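PDB 4ZMI: telomere length regulator taz1 from Schizosaccharomyces pombe, which binds double-stranded telomeric DNA and regulates telomere length and function, the chain described here being its helical domain. Local coordinates for residues Ile76-Ile81 with Ser100-Thr105; Lys116-Arg121 with Leu168-Tyr173; Arg151-Asp156 with Ser164-Ser169. One frame throughout, in Å; residues are numbered along the deposited sequence. Where two conformers were deposited one is given.

Contact 1 (Ile76-Ile81 with Ser100-Thr105); sequences IFFSYI and SIQFFT
The backbones come nearest at Ile76, just ahead of helix 78-83, and Gln102, within helix 95-107, their CA atoms lying 5.8 Å apart. The amide of Gln102 spans this gap: NE2 donates to the backbone O of Ile76 at 3.2 Å. With an N-H...O angle of 139° and NE2 tilted well out of the carbonyl plane, the bond is distinctly bent. The reach follows from CG standing anti to the backbone N (chi1 178°) and the chain running on extended. Phe77 is the N-cap of the short helix; in this helical domain, assigned by sequence to the TRF family, the glutamine of one helix thus bonds to the peptide leading into another. The same amide also meets Phe78. NE2 lies 3.4 Å from Phe78 CE1, at the ring edge and near its plane, while the amide and ring planes stand 79° apart, which excludes a flat stack. Ile76 CG2 sits over one face of that ring, toward the rim, and Lys99 adds a cation-pi contact. Phe228 of helix 214-229 and Ile123 of helix 118-130 touch the side chain of Gln102. Within helix 95-107, Thr105 OG1 bonds to Gln102 O at 2.6 Å.

Contact 2 (Lys116-Arg121 with Leu168-Tyr173); sequences KHLTLR and LSCLPY. With MG (magnesium ion), chain B.
The guanidinium of Arg121 has Cys170 SG and Leu118 CD2 over the same face, CD2 standing 3.5 Å above the plane toward its rim; the ring of Phe166 covers the opposite face in a cation-pi contact. Around the rim of the group NH2 donates to Lys116 O, which lies 16° out of the guanidinium plane, at 3.1 Å with an N-H...O angle of 156°; NH1 donates to Phe166 O. The setting is the start of helix 118-130, with His117 as N-cap, packed against a type I beta turn from Leu168 to Leu171 in the loop after helix 163-168. Cys170, at the third turn position, points its thiol toward the helix, where SG lies 3.6 Å from Arg121 CD and 3.5 Å from Leu118 CD2. Two conformers are deposited for Cys170, so these sulfur contacts hold for one of them and are less certain than the rest. The arginine chain bends at chi3 (-52°), which turns the group back over the first helical turn and lets NH2 meet the carbonyl ahead of the N-cap. Putting a leucine at Arg121 would probably leave the carbonyls of Lys116 and Phe166 without these donors and the Phe166 ring without its cation. The turn closes with Leu171 N donating to Leu168 O at 3.0 Å. Just beyond, backbone oxygens hold a magnesium ion, Leu171 O at 2.4 Å and Tyr173 O at 2.5 Å from the metal; a water also coordinates it and donates a weak bond to Leu168 O.

Contact 3 (Arg151-Asp156 with Ser164-Ser169); sequences RYFGTD and SEFILS
Aromatic contacts carry the joint between Tyr152, Phe153 and Phe166. Phe166 turns its edge toward the face of Tyr152 in a T-shaped pair: the centroids are 5.6 Å apart and the planes stand at 85°, so the rings are almost perpendicular. The touching atom is CE1 of Phe166, 3.8 Å from Tyr152 CG, close to where the tyrosine ring joins its chain and well away from the hydroxyl. Phe166 and Phe153 meet differently. Their planes are only 24° apart, but the rings are slid so far that they barely overlap, with Phe153 CZ 4.0 Å from Phe166 CD1. Tyr152 CD2 lies over one face of Phe153, toward the rim, which completes a three-ring cluster.

The aliphatic share is small: Tyr152 CB touches Phe166 CE1 at 3.8 Å, at the phenylalanine edge and in its plane. With chi1 of Phe166 near 180° (-171°), the ring is sent out from helix 163-168 to the end of helix 137-154. The cluster thus packs these two consecutive helices against each other across the short loop that joins them, and Ile200 of helix 192-203 touches both phenylalanines.

The polar bonds lie beside the cluster. Thr155 OG1 donates to Arg151 O at 3.1 Å, almost in line with that C=O bond, and has a second partner in Asn115 ND2; Thr155 N bonds to Tyr152 O. Tyr152 OH hydrogen-bonds to Pro159 O in the connecting loop. In the other segment, Ser169 OG makes a weak bond to Glu165 O.

In the fold
Contacts 2 and 3, with centres 9 Å apart, share Leu168 and Ser169, so residues 164-173 pass directly from the aromatic cluster to the loop that binds magnesium. Arg121 NH1 to Phe166 O and His117 NE2 to Arg151 NE (3.1 Å) are probable bonds between them. Contact 1 lies 12 Å from contact 2, centre to centre, and touches it where Ser79 OG probably hydrogen-bonds to Tyr173 OH at 2.7 Å, tying helix 78-83 to a residue that binds magnesium through its backbone O. Contacts 1 and 3 do not touch, their centres being 21 Å apart. The side chain of Phe166 is about 11 Å from the magnesium ion, so the cluster is not part of its site.

Contact 1 (Ile76-Ile81 with Ser100-Thr105)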
loop_
_atom_site.group_PDB
_atom_site.type_symbol
_atom_site.label_atom_id
_atom_site.label_comp_id
_atom_site.label_asym_id
_atom_site.label_seq_id
_atom_site.Cartn_x
_atom_site.Cartn_y
_atom_site.Cartn_z
ATOM N N ILE A 76 5.701 4.846 0.145
ATOM C CA ILE A 76 5.892 5.940 1.074
ATOM C C ILE A 76 5.147 5.687 2.367
ATOM O O ILE A 76 4.001 5.248 2.347
ATOM C CB ILE A 76 5.303 7.219 0.497
ATOM C CG1 ILE A 76 5.994 7.580 -0.817
ATOM C CG2 ILE A 76 5.389 8.338 1.523
ATOM C CD1 ILE A 76 7.471 7.845 -0.664
ATOM N N PHE A 77 5.776 5.995 3.494
ATOM C CA PHE A 77 5.150 5.771 4.782
ATOM C C PHE A 77 4.863 7.033 5.544
ATOM O O PHE A 77 5.762 7.636 6.148
ATOM C CB PHE A 77 5.993 4.810 5.597
ATOM C CG PHE A 77 5.979 3.437 5.038
ATOM C CD1 PHE A 77 6.871 3.076 4.051
ATOM C CD2 PHE A 77 5.002 2.529 5.438
ATOM C CE1 PHE A 77 6.842 1.808 3.509
ATOM C CE2 PHE A 77 4.951 1.260 4.914
ATOM C CZ PHE A 77 5.872 0.887 3.930
ATOM N N PHE A 78 3.590 7.415 5.532
ATOM C CA PHE A 78 3.169 8.639 6.182
ATOM C C PHE A 78 3.302 8.555 7.693
ATOM O O PHE A 78 3.603 9.557 8.354
ATOM C CB PHE A 78 1.767 9.046 5.729
ATOM C CG PHE A 78 1.715 9.492 4.293
ATOM C CD1 PHE A 78 1.291 8.634 3.303
ATOM C CD2 PHE A 78 2.135 10.763 3.935
ATOM C CE1 PHE A 78 1.268 9.033 1.983
ATOM C CE2 PHE A 78 2.108 11.168 2.622
ATOM C CZ PHE A 78 1.674 10.307 1.643
ATOM N N SER A 79 3.133 7.364 8.246
ATOM C CA SER A 79 3.375 7.216 9.674
ATOM C C SER A 79 4.839 7.491 10.001
ATOM O O SER A 79 5.144 8.061 11.030
ATOM C CB SER A 79 2.994 5.823 10.169
ATOM O OG SER A 79 3.775 4.817 9.550
ATOM N N TYR A 80 5.738 7.075 9.121
ATOM C CA TYR A 80 7.160 7.252 9.362
ATOM C C TYR A 80 7.536 8.735 9.250
ATOM O O TYR A 80 8.163 9.288 10.136
ATOM C CB TYR A 80 7.932 6.423 8.349
ATOM C CG TYR A 80 9.428 6.418 8.510
ATOM C CD1 TYR A 80 10.071 5.351 9.108
ATOM C CD2 TYR A 80 10.195 7.453 8.019
ATOM C CE1 TYR A 80 11.435 5.320 9.241
ATOM C CE2 TYR A 80 11.582 7.447 8.157
ATOM C CZ TYR A 80 12.191 6.377 8.766
ATOM O OH TYR A 80 13.548 6.346 8.882
ATOM N N ILE A 81 7.121 9.361 8.156
ATOM C CA ILE A 81 7.329 10.774 7.913
ATOM C C ILE A 81 6.750 11.651 9.017
ATOM O O ILE A 81 7.356 12.643 9.393
ATOM C CB ILE A 81 6.703 11.184 6.585
ATOM C CG1 ILE A 81 7.432 10.489 5.435
ATOM C CG2 ILE A 81 6.747 12.684 6.428
ATOM C CD1 ILE A 81 6.865 10.819 4.082
ATOM N N SER A 100 0.230 10.937 -4.548
ATOM C CA SER A 100 0.223 10.479 -5.929
ATOM C C SER A 100 1.219 9.345 -6.145
ATOM O O SER A 100 0.874 8.326 -6.736
ATOM C CB SER A 100 0.514 11.627 -6.900
ATOM O OG SER A 100 -0.532 12.587 -6.886
ATOM N N ILE A 101 2.447 9.519 -5.671
ATOM C CA ILE A 101 3.476 8.487 -5.826
ATOM C C ILE A 101 3.027 7.167 -5.170
ATOM O O ILE A 101 3.171 6.078 -5.739
ATOM C CB ILE A 101 4.818 8.943 -5.198
ATOM C CG1 ILE A 101 5.317 10.220 -5.873
ATOM C CG2 ILE A 101 5.868 7.855 -5.313
ATOM C CD1 ILE A 101 5.947 11.195 -4.908
ATOM N N GLN A 102 2.469 7.271 -3.976
ATOM C CA GLN A 102 2.015 6.087 -3.263
ATOM C C GLN A 102 0.885 5.364 -4.037
ATOM O O GLN A 102 0.866 4.133 -4.119
ATOM C CB GLN A 102 1.576 6.487 -1.860
ATOM C CG GLN A 102 1.039 5.368 -1.008
ATOM C CD GLN A 102 0.381 5.885 0.249
ATOM O OE1 GLN A 102 -0.675 6.509 0.189
ATOM N NE2 GLN A 102 1.013 5.649 1.397
ATOM N N PHE A 103 -0.030 6.147 -4.611
ATOM C CA PHE A 103 -1.125 5.635 -5.451
ATOM C C PHE A 103 -0.554 4.729 -6.524
ATOM O O PHE A 103 -0.962 3.571 -6.668
ATOM C CB PHE A 103 -1.850 6.799 -6.130
ATOM C CG PHE A 103 -3.281 6.520 -6.478
ATOM C CD1 PHE A 103 -4.299 7.247 -5.881
ATOM C CD2 PHE A 103 -3.610 5.546 -7.407
ATOM C CE1 PHE A 103 -5.622 6.998 -6.193
ATOM C CE2 PHE A 103 -4.932 5.290 -7.721
ATOM C CZ PHE A 103 -5.941 6.018 -7.111
ATOM N N PHE A 104 0.412 5.265 -7.265
ATOM C CA PHE A 104 1.083 4.502 -8.309
ATOM C C PHE A 104 1.654 3.207 -7.763
ATOM O O PHE A 104 1.491 2.155 -8.368
ATOM C CB PHE A 104 2.198 5.311 -8.981
ATOM C CG PHE A 104 3.059 4.491 -9.900
ATOM C CD1 PHE A 104 2.641 4.208 -11.185
ATOM C CD2 PHE A 104 4.258 3.968 -9.465
ATOM C CE1 PHE A 104 3.417 3.442 -12.027
ATOM C CE2 PHE A 104 5.030 3.194 -10.297
ATOM C CZ PHE A 104 4.618 2.937 -11.577
ATOM N N THR A 105 2.327 3.289 -6.618
ATOM C CA THR A 105 2.956 2.106 -6.053
ATOM C C THR A 105 1.892 1.103 -5.607
ATOM O O THR A 105 2.099 -0.101 -5.689
ATOM C CB THR A 105 3.937 2.449 -4.918
ATOM O OG1 THR A 105 3.254 3.143 -3.867
ATOM C CG2 THR A 105 5.054 3.335 -5.458
#

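Contact 2 (Lys116-Arg121 with Leu168-Tyr173)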
loop_
_atom_site.group_PDB
_atom_site.type_symbol
_atom_site.label_atom_id
_atom_site.label_comp_id
_atom_site.label_asym_id
_atom_site.label_seq_id
_atom_site.Cartn_x
_atom_site.Cartn_y
_atom_site.Cartn_z
ATOM N N LYS A 116 0.656 -11.750 -3.126
ATOM C CA LYS A 116 1.232 -11.263 -1.863
ATOM C C LYS A 116 0.892 -9.795 -1.600
ATOM O O LYS A 116 0.731 -9.380 -0.458
ATOM C CB LYS A 116 2.753 -11.458 -1.840
ATOM C CG LYS A 116 3.186 -12.898 -1.606
ATOM C CD LYS A 116 4.710 -12.986 -1.670
ATOM C CE LYS A 116 5.205 -14.394 -1.409
ATOM N NZ LYS A 116 6.685 -14.504 -1.552
ATOM N N HIS A 117 0.780 -9.022 -2.671
ATOM C CA HIS A 117 0.498 -7.595 -2.597
ATOM C C HIS A 117 1.214 -6.890 -1.438
ATOM O O HIS A 117 0.585 -6.234 -0.611
ATOM C CB HIS A 117 -1.004 -7.365 -2.545
ATOM C CG HIS A 117 -1.758 -8.098 -3.615
ATOM N ND1 HIS A 117 -1.598 -7.817 -4.959
ATOM C CD2 HIS A 117 -2.660 -9.102 -3.545
ATOM C CE1 HIS A 117 -2.384 -8.619 -5.664
ATOM N NE2 HIS A 117 -3.035 -9.408 -4.833
ATOM N N LEU A 118 2.532 -7.047 -1.380
ATOM C CA LEU A 118 3.327 -6.425 -0.319
ATOM C C LEU A 118 3.107 -4.931 -0.264
ATOM O O LEU A 118 3.051 -4.372 0.815
ATOM C CB LEU A 118 4.816 -6.713 -0.500
ATOM C CG LEU A 118 5.177 -8.191 -0.532
ATOM C CD1 LEU A 118 6.668 -8.338 -0.802
ATOM C CD2 LEU A 118 4.788 -8.823 0.781
ATOM N N THR A 119 2.965 -4.279 -1.416
ATOM C CA THR A 119 2.887 -2.809 -1.411
ATOM C C THR A 119 1.534 -2.322 -0.931
ATOM O O THR A 119 1.435 -1.340 -0.204
ATOM C CB THR A 119 3.140 -2.204 -2.785
ATOM O OG1 THR A 119 4.321 -2.777 -3.339
ATOM C CG2 THR A 119 3.313 -0.703 -2.685
ATOM N N LEU A 120 0.479 -3.010 -1.348
ATOM C CA LEU A 120 -0.853 -2.673 -0.858
ATOM C C LEU A 120 -0.901 -2.955 0.647
ATOM O O LEU A 120 -1.457 -2.171 1.425
ATOM C CB LEU A 120 -1.905 -3.487 -1.606
ATOM C CG LEU A 120 -2.047 -2.988 -3.033
ATOM C CD1 LEU A 120 -2.989 -3.871 -3.861
ATOM C CD2 LEU A 120 -2.542 -1.566 -2.993
ATOM N N ARG A 121 -0.283 -4.058 1.067
ATOM C CA ARG A 121 -0.222 -4.347 2.492
ATOM C C ARG A 121 0.417 -3.176 3.243
ATOM O O ARG A 121 -0.104 -2.731 4.281
ATOM C CB ARG A 121 0.541 -5.632 2.766
ATOM C CG ARG A 121 0.169 -6.237 4.092
ATOM C CD ARG A 121 1.068 -7.391 4.434
ATOM N NE ARG A 121 1.108 -8.336 3.339
ATOM C CZ ARG A 121 1.911 -9.382 3.305
ATOM N NH1 ARG A 121 2.720 -9.610 4.323
ATOM N NH2 ARG A 121 1.892 -10.191 2.260
ATOM N N LEU A 168 5.038 -7.058 9.868
ATOM C CA LEU A 168 6.319 -6.349 9.917
ATOM C C LEU A 168 7.182 -6.434 8.647
ATOM O O LEU A 168 7.966 -5.534 8.355
ATOM C CB LEU A 168 7.127 -6.849 11.109
ATOM C CG LEU A 168 6.481 -6.552 12.451
ATOM C CD1 LEU A 168 7.149 -7.396 13.545
ATOM C CD2 LEU A 168 6.572 -5.042 12.770
ATOM N N SER A 169 7.033 -7.516 7.893
ATOM C CA SER A 169 7.797 -7.697 6.677
ATOM C C SER A 169 7.498 -6.581 5.668
ATOM O O SER A 169 8.250 -6.377 4.757
ATOM C CB SER A 169 7.444 -9.039 6.048
ATOM O OG SER A 169 6.124 -8.960 5.516
ATOM N N CYS A 170 6.409 -5.843 5.830
ATOM C CA CYS A 170 6.052 -4.759 4.921
ATOM C C CYS A 170 6.092 -3.385 5.583
ATOM O O CYS A 170 5.533 -2.439 5.036
ATOM C CB CYS A 170 4.634 -4.968 4.363
ATOM S SG CYS A 170 4.368 -6.449 3.346
ATOM N N LEU A 171 6.683 -3.283 6.774
ATOM C CA LEU A 171 6.760 -2.001 7.481
ATOM C C LEU A 171 8.211 -1.659 7.825
ATOM O O LEU A 171 9.021 -2.560 8.107
ATOM C CB LEU A 171 5.926 -2.015 8.762
ATOM C CG LEU A 171 4.412 -2.185 8.591
ATOM C CD1 LEU A 171 3.805 -2.356 9.940
ATOM C CD2 LEU A 171 3.824 -0.961 7.926
ATOM N N PRO A 172 8.548 -0.353 7.813
ATOM C CA PRO A 172 9.914 0.076 8.143
ATOM C C PRO A 172 10.026 0.168 9.659
ATOM O O PRO A 172 10.636 1.076 10.219
ATOM C CB PRO A 172 10.017 1.452 7.476
ATOM C CG PRO A 172 8.603 1.982 7.559
ATOM C CD PRO A 172 7.697 0.781 7.405
ATOM N N TYR A 173 9.388 -0.787 10.320
ATOM C CA TYR A 173 9.482 -0.921 11.755
ATOM C C TYR A 173 9.914 -2.341 12.079
ATOM O O TYR A 173 9.716 -3.270 11.272
ATOM C CB TYR A 173 8.143 -0.575 12.391
ATOM C CG TYR A 173 7.626 0.756 11.912
ATOM C CD1 TYR A 173 6.475 0.845 11.124
ATOM C CD2 TYR A 173 8.310 1.932 12.222
ATOM C CE1 TYR A 173 6.004 2.079 10.669
ATOM C CE2 TYR A 173 7.850 3.171 11.776
ATOM C CZ TYR A 173 6.710 3.243 10.998
ATOM O OH TYR A 173 6.285 4.485 10.568
HETATM MG MG MG B . 10.237 -4.383 9.153
HETATM O O HOH W 1 10.502 -6.401 10.450
#

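Contact 3 (Arg151-Asp156 with Ser164-Ser169)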
loop_
_atom_site.group_PDB
_atom_site.type_symbol
_atom_site.label_atom_id
_atom_site.label_comp_id
_atom_site.label_asym_id
_atom_site.label_seq_id
_atom_site.Cartn_x
_atom_site.Cartn_y
_atom_site.Cartn_z
ATOM N N ARG A 151 -6.397 -13.115 0.154
ATOM C CA ARG A 151 -5.622 -13.270 -1.070
ATOM C C ARG A 151 -4.300 -13.962 -0.784
ATOM O O ARG A 151 -3.916 -14.886 -1.497
ATOM C CB ARG A 151 -5.434 -11.920 -1.792
ATOM C CG ARG A 151 -6.769 -11.390 -2.373
ATOM C CD ARG A 151 -6.608 -10.160 -3.265
ATOM N NE ARG A 151 -5.892 -10.454 -4.501
ATOM C CZ ARG A 151 -6.458 -11.012 -5.569
ATOM N NH1 ARG A 151 -7.753 -11.354 -5.548
ATOM N NH2 ARG A 151 -5.731 -11.252 -6.658
ATOM N N TYR A 152 -3.624 -13.562 0.288
ATOM C CA TYR A 152 -2.360 -14.208 0.611
ATOM C C TYR A 152 -2.556 -15.683 0.932
ATOM O O TYR A 152 -1.986 -16.545 0.261
ATOM C CB TYR A 152 -1.652 -13.555 1.789
ATOM C CG TYR A 152 -0.334 -14.216 2.068
ATOM C CD1 TYR A 152 0.811 -13.793 1.426
ATOM C CD2 TYR A 152 -0.232 -15.261 2.966
ATOM C CE1 TYR A 152 2.027 -14.388 1.669
ATOM C CE2 TYR A 152 0.982 -15.870 3.217
ATOM C CZ TYR A 152 2.109 -15.429 2.558
ATOM O OH TYR A 152 3.339 -16.008 2.783
ATOM N N PHE A 153 -3.339 -15.964 1.973
ATOM C CA PHE A 153 -3.469 -17.330 2.482
ATOM C C PHE A 153 -4.390 -18.187 1.667
ATOM O O PHE A 153 -4.653 -19.318 2.042
ATOM C CB PHE A 153 -3.996 -17.350 3.903
ATOM C CG PHE A 153 -3.091 -16.709 4.877
ATOM C CD1 PHE A 153 -3.476 -15.559 5.548
ATOM C CD2 PHE A 153 -1.845 -17.243 5.119
ATOM C CE1 PHE A 153 -2.626 -14.952 6.453
ATOM C CE2 PHE A 153 -0.989 -16.639 6.025
ATOM C CZ PHE A 153 -1.382 -15.489 6.692
ATOM N N GLY A 154 -4.913 -17.642 0.579
ATOM C CA GLY A 154 -5.779 -18.419 -0.289
ATOM C C GLY A 154 -4.973 -19.003 -1.436
ATOM O O GLY A 154 -5.438 -19.878 -2.159
ATOM N N THR A 155 -3.750 -18.511 -1.592
ATOM C CA THR A 155 -2.875 -18.945 -2.661
ATOM C C THR A 155 -1.890 -19.949 -2.081
ATOM O O THR A 155 -1.045 -19.591 -1.255
ATOM C CB THR A 155 -2.141 -17.731 -3.263
ATOM O OG1 THR A 155 -3.110 -16.795 -3.764
ATOM C CG2 THR A 155 -1.179 -18.155 -4.383
ATOM N N ASP A 156 -1.998 -21.208 -2.504
ATOM C CA ASP A 156 -1.341 -22.292 -1.778
ATOM C C ASP A 156 0.166 -22.369 -1.978
ATOM O O ASP A 156 0.854 -23.093 -1.264
ATOM C CB ASP A 156 -1.997 -23.640 -2.078
ATOM C CG ASP A 156 -3.083 -23.535 -3.129
ATOM O OD1 ASP A 156 -2.771 -23.056 -4.244
ATOM O OD2 ASP A 156 -4.242 -23.918 -2.835
ATOM N N SER A 164 2.820 -11.709 12.875
ATOM C CA SER A 164 3.931 -10.769 13.115
ATOM C C SER A 164 4.739 -10.540 11.877
ATOM O O SER A 164 5.095 -9.412 11.541
ATOM C CB SER A 164 4.899 -11.329 14.162
ATOM O OG SER A 164 4.375 -11.173 15.464
ATOM N N GLU A 165 5.054 -11.646 11.223
ATOM C CA GLU A 165 5.873 -11.629 10.028
ATOM C C GLU A 165 5.028 -11.020 8.900
ATOM O O GLU A 165 5.510 -10.199 8.138
ATOM C CB GLU A 165 6.362 -13.050 9.742
ATOM C CG GLU A 165 7.326 -13.218 8.592
ATOM C CD GLU A 165 8.067 -14.553 8.664
ATOM O OE1 GLU A 165 7.413 -15.591 8.937
ATOM O OE2 GLU A 165 9.309 -14.551 8.476
ATOM N N PHE A 166 3.748 -11.374 8.847
ATOM C CA PHE A 166 2.825 -10.830 7.841
ATOM C C PHE A 166 2.768 -9.294 7.910
ATOM O O PHE A 166 2.762 -8.619 6.900
ATOM C CB PHE A 166 1.425 -11.426 8.066
ATOM C CG PHE A 166 0.450 -11.112 6.976
ATOM C CD1 PHE A 166 0.298 -11.974 5.895
ATOM C CD2 PHE A 166 -0.310 -9.960 7.026
ATOM C CE1 PHE A 166 -0.589 -11.696 4.889
ATOM C CE2 PHE A 166 -1.202 -9.681 6.013
ATOM C CZ PHE A 166 -1.341 -10.546 4.952
ATOM N N ILE A 167 2.745 -8.756 9.121
ATOM C CA ILE A 167 2.667 -7.322 9.342
ATOM C C ILE A 167 4.011 -6.600 9.165
ATOM O O ILE A 167 4.111 -5.652 8.396
ATOM C CB ILE A 167 2.144 -7.048 10.761
ATOM C CG1 ILE A 167 0.656 -7.463 10.854
ATOM C CG2 ILE A 167 2.407 -5.583 11.164
ATOM C CD1 ILE A 167 0.168 -7.629 12.269
ATOM N N LEU A 168 5.038 -7.058 9.868
ATOM C CA LEU A 168 6.319 -6.349 9.917
ATOM C C LEU A 168 7.182 -6.434 8.647
ATOM O O LEU A 168 7.966 -5.534 8.355
ATOM C CB LEU A 168 7.127 -6.849 11.109
ATOM C CG LEU A 168 6.481 -6.552 12.451
ATOM C CD1 LEU A 168 7.149 -7.396 13.545
ATOM C CD2 LEU A 168 6.572 -5.042 12.770
ATOM N N SER A 169 7.033 -7.516 7.893
ATOM C CA SER A 169 7.797 -7.697 6.677
ATOM C C SER A 169 7.498 -6.581 5.668
ATOM O O SER A 169 8.250 -6.377 4.757
ATOM C CB SER A 169 7.444 -9.039 6.048
ATOM O OG SER A 169 6.124 -8.960 5.516
#